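Local structure of Phosphoglucosamine/phosphogalactosamine mutase (Sulfolobus tokodaii, 2F7L) at residues T76-Y81 with S153-G158; D112-R117 with H336-D341. The protein catalyses the magnesium-dependent interconversion of the 6-phosphates and 1-phosphates of glucosamine and galactosamine, a step toward UDP-N-acetylglucosamine and UDP-N-acetylgalactosamine. One frame throughout, in Å; residues are numbered along the deposited sequence.

Contact 1 (T76-Y81 with S153-G158)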
loop_
_atom_site.group_PDB
_atom_site.type_symbol
_atom_site.label_atom_id
_atom_site.label_comp_id
_atom_site.label_asym_id
_atom_site.label_seq_id
_atom_site.Cartn_x
_atom_site.Cartn_y
_atom_site.Cartn_z
ATOM N N THR A 76 -9.061 3.502 0.705
ATOM C CA THR A 76 -9.144 2.819 -0.593
ATOM C C THR A 76 -9.504 1.342 -0.407
ATOM O O THR A 76 -10.342 0.820 -1.142
ATOM C CB THR A 76 -7.833 2.981 -1.407
ATOM O OG1 THR A 76 -7.669 4.362 -1.742
ATOM C CG2 THR A 76 -7.881 2.183 -2.690
ATOM N N PRO A 77 -8.887 0.658 0.577
ATOM C CA PRO A 77 -9.212 -0.754 0.809
ATOM C C PRO A 77 -10.739 -0.867 1.020
ATOM O O PRO A 77 -11.364 -1.854 0.598
ATOM C CB PRO A 77 -8.471 -1.093 2.109
ATOM C CG PRO A 77 -7.430 -0.074 2.243
ATOM C CD PRO A 77 -8.019 1.177 1.650
ATOM N N ALA A 78 -11.312 0.137 1.693
ATOM C CA ALA A 78 -12.747 0.191 1.962
ATOM C C ALA A 78 -13.580 0.318 0.681
ATOM O O ALA A 78 -14.546 -0.427 0.479
ATOM C CB ALA A 78 -13.058 1.354 2.883
ATOM N N LEU A 79 -13.220 1.282 -0.170
ATOM C CA LEU A 79 -13.912 1.496 -1.435
ATOM C C LEU A 79 -13.764 0.222 -2.267
ATOM O O LEU A 79 -14.724 -0.295 -2.815
ATOM C CB LEU A 79 -13.276 2.665 -2.190
ATOM C CG LEU A 79 -13.795 4.108 -2.170
ATOM C CD1 LEU A 79 -15.087 4.173 -1.420
ATOM C CD2 LEU A 79 -12.739 5.043 -1.567
ATOM N N GLN A 80 -12.544 -0.274 -2.362
ATOM C CA GLN A 80 -12.288 -1.474 -3.126
ATOM C C GLN A 80 -13.107 -2.634 -2.596
ATOM O O GLN A 80 -13.710 -3.393 -3.364
ATOM C CB GLN A 80 -10.805 -1.825 -3.062
ATOM C CG GLN A 80 -9.924 -0.826 -3.753
ATOM C CD GLN A 80 -8.470 -1.090 -3.496
ATOM O OE1 GLN A 80 -8.018 -1.067 -2.341
ATOM N NE2 GLN A 80 -7.717 -1.349 -4.561
ATOM N N TYR A 81 -13.114 -2.777 -1.274
ATOM C CA TYR A 81 -13.862 -3.847 -0.643
ATOM C C TYR A 81 -15.343 -3.734 -1.039
ATOM O O TYR A 81 -16.042 -4.742 -1.245
ATOM C CB TYR A 81 -13.709 -3.777 0.879
ATOM C CG TYR A 81 -14.345 -4.967 1.545
ATOM C CD1 TYR A 81 -13.785 -6.242 1.411
ATOM C CD2 TYR A 81 -15.564 -4.835 2.235
ATOM C CE1 TYR A 81 -14.419 -7.345 1.936
ATOM C CE2 TYR A 81 -16.203 -5.926 2.768
ATOM C CZ TYR A 81 -15.628 -7.179 2.624
ATOM O OH TYR A 81 -16.224 -8.262 3.221
ATOM N N SER A 153 -19.311 1.057 6.827
ATOM C CA SER A 153 -19.963 0.021 7.626
ATOM C C SER A 153 -19.693 -1.369 7.086
ATOM O O SER A 153 -19.366 -2.262 7.867
ATOM C CB SER A 153 -21.486 0.229 7.712
ATOM O OG SER A 153 -22.178 -0.361 6.612
ATOM N N THR A 154 -19.817 -1.564 5.771
ATOM C CA THR A 154 -19.578 -2.879 5.177
ATOM C C THR A 154 -18.129 -3.313 5.397
ATOM O O THR A 154 -17.848 -4.478 5.674
ATOM C CB THR A 154 -19.850 -2.876 3.649
ATOM O OG1 THR A 154 -21.187 -2.446 3.402
ATOM C CG2 THR A 154 -19.674 -4.248 3.057
ATOM N N TYR A 155 -17.217 -2.357 5.283
ATOM C CA TYR A 155 -15.789 -2.589 5.434
ATOM C C TYR A 155 -15.429 -3.056 6.834
ATOM O O TYR A 155 -14.806 -4.104 7.004
ATOM C CB TYR A 155 -15.053 -1.291 5.097
ATOM C CG TYR A 155 -13.547 -1.302 5.189
ATOM C CD1 TYR A 155 -12.778 -2.094 4.343
ATOM C CD2 TYR A 155 -12.890 -0.448 6.074
ATOM C CE1 TYR A 155 -11.379 -2.029 4.369
ATOM C CE2 TYR A 155 -11.514 -0.364 6.122
ATOM C CZ TYR A 155 -10.750 -1.153 5.263
ATOM O OH TYR A 155 -9.362 -1.034 5.282
ATOM N N VAL A 156 -15.820 -2.277 7.839
ATOM C CA VAL A 156 -15.508 -2.630 9.217
ATOM C C VAL A 156 -15.962 -4.033 9.585
ATOM O O VAL A 156 -15.171 -4.834 10.086
ATOM C CB VAL A 156 -16.129 -1.647 10.194
ATOM C CG1 VAL A 156 -15.956 -2.157 11.614
ATOM C CG2 VAL A 156 -15.478 -0.278 10.011
ATOM N N ASN A 157 -17.231 -4.322 9.326
ATOM C CA ASN A 157 -17.793 -5.628 9.626
ATOM C C ASN A 157 -17.011 -6.710 8.911
ATOM O O ASN A 157 -16.727 -7.770 9.473
ATOM C CB ASN A 157 -19.237 -5.683 9.173
ATOM C CG ASN A 157 -20.078 -4.582 9.790
ATOM O OD1 ASN A 157 -21.013 -4.081 9.151
ATOM N ND2 ASN A 157 -19.769 -4.204 11.042
ATOM N N GLY A 158 -16.679 -6.442 7.657
ATOM C CA GLY A 158 -15.918 -7.407 6.894
ATOM C C GLY A 158 -14.620 -7.699 7.614
ATOM O O GLY A 158 -14.239 -8.851 7.761
#
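The helical segments 76-81 and 153-158 meet nearly at right angles, their axes 9.0 Å apart at an angle of 97°, with A78 and Y155 nearest each other along the backbones. Y155 carries the contact. Its CG stands anti to the backbone N (chi1 180°), and the ring beyond it lies against helix 76-86. The methyl of A78 sits over the centre of one ring face, with CB 3.6 Å from the ring centroid and 14° off the normal, a CH-pi contact. The backbone of A78 lies against the same ring, its CA 3.3 Å from CD1 of Y155. Farther out, CB of P77 packs on the phenol end, 3.8 Å from CE1 of Y155. Y81 reaches back the other way. Its CB lies at the edge of the Y155 ring, near the ring plane. CE2 of Y81 is 3.6 Å from O of T154 and also touches the T154 methyl CG2. The hydroxyl of Y81 comes to CA of G158, where there is no side chain. The hydroxyl OG1 of T154 is hydrogen-bonded to O of R150, just before helix 151-160. An alanine at Y155 would probably leave a gap over A78 and beside P77, since the ring that packs on both would be gone. No hydrogen bond joins the two segments directly. The contact between the domain I and domain II helices therefore rests on apolar and CH-pi packing, close to D243 and D245, which by similarity bind magnesium.

Contact 2 (D112-R117 with H336-D341)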
loop_
_atom_site.group_PDB
_atom_site.type_symbol
_atom_site.label_atom_id
_atom_site.label_comp_id
_atom_site.label_asym_id
_atom_site.label_seq_id
_atom_site.Cartn_x
_atom_site.Cartn_y
_atom_site.Cartn_z
ATOM N N ASP A 112 -12.881 -7.109 -9.768
ATOM C CA ASP A 112 -12.412 -7.943 -8.661
ATOM C C ASP A 112 -12.025 -7.231 -7.353
ATOM O O ASP A 112 -11.723 -7.888 -6.364
ATOM C CB ASP A 112 -11.247 -8.835 -9.154
ATOM C CG ASP A 112 -10.087 -8.034 -9.790
ATOM O OD1 ASP A 112 -9.158 -8.676 -10.356
ATOM O OD2 ASP A 112 -10.094 -6.777 -9.720
ATOM N N GLY A 113 -12.035 -5.901 -7.341
ATOM C CA GLY A 113 -11.700 -5.174 -6.130
ATOM C C GLY A 113 -10.258 -4.715 -6.096
ATOM O O GLY A 113 -9.843 -3.980 -5.205
ATOM N N ILE A 114 -9.487 -5.154 -7.076
ATOM C CA ILE A 114 -8.093 -4.778 -7.169
ATOM C C ILE A 114 -7.979 -3.686 -8.235
ATOM O O ILE A 114 -8.857 -3.530 -9.059
ATOM C CB ILE A 114 -7.259 -5.997 -7.593
ATOM C CG1 ILE A 114 -7.737 -7.218 -6.813
ATOM C CG2 ILE A 114 -5.770 -5.749 -7.347
ATOM C CD1 ILE A 114 -7.045 -8.505 -7.189
ATOM N N GLU A 115 -6.911 -2.910 -8.210
ATOM C CA GLU A 115 -6.728 -1.893 -9.240
ATOM C C GLU A 115 -6.580 -2.625 -10.579
ATOM O O GLU A 115 -6.150 -3.781 -10.632
ATOM C CB GLU A 115 -5.474 -1.090 -8.946
ATOM C CG GLU A 115 -4.742 -1.632 -7.745
ATOM C CD GLU A 115 -4.992 -0.826 -6.485
ATOM O OE1 GLU A 115 -4.673 -1.342 -5.384
ATOM O OE2 GLU A 115 -5.482 0.325 -6.604
ATOM N N ILE A 116 -6.941 -1.954 -11.664
ATOM C CA ILE A 116 -6.864 -2.568 -12.985
ATOM C C ILE A 116 -5.453 -3.002 -13.351
ATOM O O ILE A 116 -4.480 -2.358 -12.964
ATOM C CB ILE A 116 -7.419 -1.609 -14.090
ATOM C CG1 ILE A 116 -6.717 -0.248 -14.002
ATOM C CG2 ILE A 116 -8.938 -1.448 -13.932
ATOM C CD1 ILE A 116 -7.025 0.713 -15.131
ATOM N N ARG A 117 -5.365 -4.114 -14.076
ATOM C CA ARG A 117 -4.095 -4.645 -14.540
ATOM C C ARG A 117 -3.497 -3.640 -15.517
ATOM O O ARG A 117 -4.208 -2.779 -16.032
ATOM C CB ARG A 117 -4.312 -5.978 -15.242
ATOM C CG ARG A 117 -4.561 -7.143 -14.303
ATOM C CD ARG A 117 -5.186 -8.323 -15.033
ATOM N NE ARG A 117 -5.322 -9.479 -14.156
ATOM C CZ ARG A 117 -4.289 -10.148 -13.642
ATOM N NH1 ARG A 117 -3.051 -9.763 -13.926
ATOM N NH2 ARG A 117 -4.487 -11.208 -12.860
ATOM N N HIS A 336 -9.814 -11.855 3.511
ATOM C CA HIS A 336 -10.548 -10.591 3.489
ATOM C C HIS A 336 -10.534 -10.117 2.034
ATOM O O HIS A 336 -11.524 -10.217 1.323
ATOM C CB HIS A 336 -9.843 -9.561 4.355
ATOM C CG HIS A 336 -10.577 -8.266 4.466
ATOM N ND1 HIS A 336 -9.932 -7.046 4.470
ATOM C CD2 HIS A 336 -11.888 -8.002 4.664
ATOM C CE1 HIS A 336 -10.812 -6.086 4.675
ATOM N NE2 HIS A 336 -12.006 -6.638 4.798
ATOM N N GLN A 337 -9.394 -9.583 1.613
ATOM C CA GLN A 337 -9.202 -9.144 0.238
ATOM C C GLN A 337 -7.729 -9.180 -0.159
ATOM O O GLN A 337 -6.845 -9.244 0.705
ATOM C CB GLN A 337 -9.812 -7.757 -0.012
ATOM C CG GLN A 337 -9.413 -6.625 0.883
ATOM C CD GLN A 337 -10.198 -5.376 0.532
ATOM O OE1 GLN A 337 -10.865 -5.333 -0.500
ATOM N NE2 GLN A 337 -10.119 -4.353 1.375
ATOM N N TYR A 338 -7.477 -9.159 -1.467
ATOM C CA TYR A 338 -6.121 -9.221 -1.991
ATOM C C TYR A 338 -5.319 -7.934 -1.914
ATOM O O TYR A 338 -4.097 -7.967 -2.068
ATOM C CB TYR A 338 -6.141 -9.707 -3.441
ATOM C CG TYR A 338 -6.579 -11.144 -3.567
ATOM C CD1 TYR A 338 -5.792 -12.192 -3.047
ATOM C CD2 TYR A 338 -7.810 -11.461 -4.139
ATOM C CE1 TYR A 338 -6.236 -13.490 -3.091
ATOM C CE2 TYR A 338 -8.254 -12.754 -4.189
ATOM C CZ TYR A 338 -7.472 -13.750 -3.665
ATOM O OH TYR A 338 -7.970 -15.015 -3.709
ATOM N N VAL A 339 -5.988 -6.811 -1.672
ATOM C CA VAL A 339 -5.300 -5.527 -1.600
ATOM C C VAL A 339 -4.745 -5.195 -0.221
ATOM O O VAL A 339 -5.099 -5.832 0.763
ATOM C CB VAL A 339 -6.235 -4.350 -2.062
ATOM C CG1 VAL A 339 -6.575 -4.500 -3.557
ATOM C CG2 VAL A 339 -7.499 -4.300 -1.204
ATOM N N ARG A 340 -3.860 -4.206 -0.165
ATOM C CA ARG A 340 -3.275 -3.755 1.089
ATOM C C ARG A 340 -4.405 -3.136 1.886
ATOM O O ARG A 340 -5.116 -2.283 1.368
ATOM C CB ARG A 340 -2.247 -2.671 0.832
ATOM C CG ARG A 340 -1.590 -2.772 -0.493
ATOM C CD ARG A 340 -0.677 -1.626 -0.646
ATOM N NE ARG A 340 -1.258 -0.586 -1.482
ATOM C CZ ARG A 340 -0.639 0.556 -1.760
ATOM N NH1 ARG A 340 0.575 0.792 -1.254
ATOM N NH2 ARG A 340 -1.220 1.446 -2.552
ATOM N N ASP A 341 -4.545 -3.528 3.151
ATOM C CA ASP A 341 -5.629 -3.028 3.987
ATOM C C ASP A 341 -5.147 -2.702 5.405
ATOM O O ASP A 341 -5.036 -3.586 6.247
ATOM C CB ASP A 341 -6.730 -4.095 4.008
ATOM C CG ASP A 341 -8.020 -3.597 4.607
ATOM O OD1 ASP A 341 -7.983 -2.999 5.707
ATOM O OD2 ASP A 341 -9.080 -3.818 3.988
#
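Y338 and V339 of loop 336-341 pack on G113, I114 and E115. Before them, Q337 bonds within its own loop. NE2 of Q337 donates to OD2 of D341 at 2.9 Å, in the amide plane and on the anti lone pair of the carboxylate. Y338 is the first residue to touch the other loop. Its CB meets CD1 of I114 at 4.0 Å, while CD1 lies oblique to the tyrosine ring. V339 does most of the work. Its CG1 is anti to the carbonyl carbon (chi1 -66°). CG1 of V339 lies 3.7 Å from O of G113 and also touches CA of I114. CG2 of I114 and CG1 of V339 are 4.1 Å apart, the two side chains running past each other in opposite directions. OE1 of E115 also approaches this methyl. On the facing loop, D112 OD2 accepts from N of I114, from above the carboxylate plane, in an Asx turn that spans G113. R340 brings its charged end near E115 without contact, NE of R340 being 5.2 Å from OE1 of E115. Its NH2 instead forms salt bridges with D245 and D8. D341 ends the segment at the N-cap of helix 342-356, where OD1 accepts from N of M344. The arrangement is a loop-to-loop interface between the first and third domains of a phosphohexose mutase, beside the magnesium site inferred by similarity at D243 and D245.

Both contacts join domain I to another domain. Contact 1 reaches domain II through two helices, and contact 2 reaches domain III through two loops. Contact 2 is the more buried and lies nearer the centre of the folded chain; contact 1 is partly buried. Neither has a hydrogen bond between its own segments. Contact 1 is aromatic, whereas contact 2 is mostly aliphatic, with charged groups at its margin. Polar and packing links run between the contacts: the Q337 amide donates to O of P77 and Q80 has a weak bond to E115, while H336 stacks on the Y81 ring and Q80 packs on G113. Helix 76-86 and loop 336-341 thus tie the two interfaces together.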